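Local coordinates for putative hemoglobin-like oxygen-binding protein (Pseudoalteromonas haloplanktis, PDB 4UUR) that binds heme as a cold-adapted group II truncated hemoglobin from an Antarctic marine bacterium and probably binds and carries oxygen, at residues A[35-40]-A[115-120]. Residues are numbered along the deposited sequence; the frame is centred on the assembly and turned at random.
Sequences LAIANR and KTLDLE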
loop_
_atom_site.group_PDB
_atom_site.type_symbol
_atom_site.label_atom_id
_atom_site.label_comp_id
_atom_site.label_asym_id
_atom_site.label_seq_id
_atom_site.Cartn_x
_atom_site.Cartn_y
_atom_site.Cartn_z
ATOM N N LEU A 35 7.168 -3.531 -7.245
ATOM C CA LEU A 35 6.281 -3.248 -8.381
ATOM C C LEU A 35 5.071 -4.168 -8.413
ATOM O O LEU A 35 3.966 -3.680 -8.548
ATOM C CB LEU A 35 6.958 -3.386 -9.728
ATOM C CG LEU A 35 7.248 -2.137 -10.567
ATOM C CD1 LEU A 35 7.355 -2.554 -12.045
ATOM C CD2 LEU A 35 6.232 -1.009 -10.387
ATOM N N ALA A 36 5.288 -5.476 -8.295
ATOM C CA ALA A 36 4.184 -6.442 -8.345
ATOM C C ALA A 36 3.183 -6.259 -7.233
ATOM O O ALA A 36 2.019 -6.454 -7.458
ATOM C CB ALA A 36 4.691 -7.885 -8.347
ATOM N N ILE A 37 3.623 -5.910 -6.033
ATOM C CA ILE A 37 2.699 -5.616 -4.930
ATOM C C ILE A 37 1.827 -4.353 -5.172
ATOM O O ILE A 37 0.587 -4.334 -4.936
ATOM C CB ILE A 37 3.466 -5.500 -3.604
ATOM C CG1 ILE A 37 3.971 -6.892 -3.223
ATOM C CG2 ILE A 37 2.603 -4.895 -2.483
ATOM C CD1 ILE A 37 4.821 -6.933 -1.970
ATOM N N ALA A 38 2.482 -3.303 -5.627
ATOM C CA ALA A 38 1.827 -2.044 -5.873
ATOM C C ALA A 38 0.765 -2.240 -6.949
ATOM O O ALA A 38 -0.380 -1.783 -6.825
ATOM C CB ALA A 38 2.866 -1.014 -6.319
ATOM N N ASN A 39 1.142 -2.939 -8.014
ATOM C CA ASN A 39 0.249 -3.136 -9.101
ATOM C C ASN A 39 -0.871 -4.067 -8.816
ATOM O O ASN A 39 -1.955 -3.801 -9.261
ATOM C CB ASN A 39 0.972 -3.524 -10.387
ATOM C CG ASN A 39 1.594 -2.321 -11.054
ATOM O OD1 ASN A 39 0.936 -1.329 -11.335
ATOM N ND2 ASN A 39 2.868 -2.364 -11.218
ATOM N N ARG A 40 -0.608 -5.159 -8.131
ATOM C CA ARG A 40 -1.642 -6.119 -7.730
ATOM C C ARG A 40 -2.669 -5.455 -6.803
ATOM O O ARG A 40 -3.869 -5.689 -6.929
ATOM C CB ARG A 40 -0.995 -7.247 -6.964
ATOM C CG ARG A 40 -1.961 -8.265 -6.335
ATOM C CD ARG A 40 -2.467 -9.273 -7.330
ATOM N NE ARG A 40 -1.402 -10.208 -7.652
ATOM C CZ ARG A 40 -1.513 -11.220 -8.505
ATOM N NH1 ARG A 40 -2.630 -11.468 -9.182
ATOM N NH2 ARG A 40 -0.492 -12.013 -8.669
ATOM N N LYS A 115 -5.245 -9.481 0.501
ATOM C CA LYS A 115 -5.331 -10.283 -0.710
ATOM C C LYS A 115 -4.065 -10.235 -1.562
ATOM O O LYS A 115 -3.652 -11.271 -2.145
ATOM C CB LYS A 115 -6.513 -9.828 -1.539
ATOM C CG LYS A 115 -7.850 -10.206 -0.913
ATOM C CD LYS A 115 -9.000 -9.844 -1.833
ATOM C CE LYS A 115 -9.654 -11.073 -2.452
ATOM N NZ LYS A 115 -10.633 -11.631 -1.466
ATOM N N THR A 116 -3.461 -9.038 -1.645
ATOM C CA THR A 116 -2.242 -8.832 -2.388
ATOM C C THR A 116 -1.077 -9.621 -1.769
ATOM O O THR A 116 -0.304 -10.275 -2.474
ATOM C CB THR A 116 -1.881 -7.316 -2.393
ATOM O OG1 THR A 116 -2.877 -6.605 -3.148
ATOM C CG2 THR A 116 -0.473 -7.040 -2.979
ATOM N N LEU A 117 -0.908 -9.483 -0.464
ATOM C CA LEU A 117 0.203 -10.114 0.242
ATOM C C LEU A 117 0.104 -11.648 0.274
ATOM O O LEU A 117 1.134 -12.322 0.117
ATOM C CB LEU A 117 0.337 -9.563 1.660
ATOM C CG LEU A 117 0.756 -8.089 1.680
ATOM C CD1 LEU A 117 0.720 -7.540 3.081
ATOM C CD2 LEU A 117 2.121 -7.892 1.098
ATOM N N ASP A 118 -1.107 -12.186 0.401
ATOM C CA ASP A 118 -1.314 -13.623 0.167
ATOM C C ASP A 118 -0.793 -14.071 -1.203
ATOM O O ASP A 118 -0.160 -15.128 -1.326
ATOM C CB ASP A 118 -2.808 -14.031 0.297
ATOM C CG ASP A 118 -3.274 -14.057 1.733
ATOM O OD1 ASP A 118 -2.419 -13.858 2.616
ATOM O OD2 ASP A 118 -4.492 -14.208 1.992
ATOM N N LEU A 119 -1.064 -13.304 -2.245
ATOM C CA LEU A 119 -0.613 -13.775 -3.549
ATOM C C LEU A 119 0.868 -13.472 -3.812
ATOM O O LEU A 119 1.491 -14.153 -4.601
ATOM C CB LEU A 119 -1.483 -13.209 -4.660
ATOM C CG LEU A 119 -2.856 -13.843 -4.810
ATOM C CD1 LEU A 119 -3.825 -12.867 -5.419
ATOM C CD2 LEU A 119 -2.792 -15.096 -5.624
ATOM N N GLU A 120 1.451 -12.481 -3.161
ATOM C CA GLU A 120 2.795 -11.991 -3.617
ATOM C C GLU A 120 3.904 -12.440 -2.722
ATOM O O GLU A 120 5.054 -12.438 -3.123
ATOM C CB GLU A 120 2.850 -10.442 -3.755
ATOM C CG GLU A 120 1.937 -9.878 -4.842
ATOM C CD GLU A 120 2.349 -10.306 -6.267
ATOM O OE1 GLU A 120 3.571 -10.428 -6.544
ATOM O OE2 GLU A 120 1.465 -10.509 -7.135
#
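A side-on salt bridge ties helix 31-45 to the last turn of helix 103-120. Arg-40, bent at chi2 and chi3, presents NE and NH2 to a single oxygen, Glu-120 OE2, each at 2.9 Å. OE2 lies almost in the guanidinium plane, the carboxylate turned 39° from it; its anti lone pair accepts from NE, while NH2 meets it nearly along the C-O axis. Leu-119 CD1 lies over one guanidinium face. A methionine at Arg-40, with no N-H to donate, would probably leave Glu-120 less firmly oriented and weaken the helix-helix tie.

Beneath the charges the packing is largely apolar. Ile-37 CG1 slides along Glu-120 CB at 3.8 Å, using the glutamate's methylenes as hydrocarbon, and Ile-37 CD1 meets Leu-117 CD2 at 4.2 Å. Small Ala-36 admits the carboxylate, its CB 3.3 Å from Glu-120 OE1. Short, branched Thr-116 fits opposite Arg-40, where the CA atoms come nearest; its CG2 packs 3.8 Å from Ile-37 CG2, and its OG1 is hydrogen-bonded to Cys-112 O.

Segments 35-40 and 115-120 cross roughly antiparallel, at 142°, within the two-on-two sandwich of truncated hemoglobins: helices 31-45 and 63-76 against 103-120 and 124-141; Ile-37 touches Leu-73, and Leu-117 Phe-134.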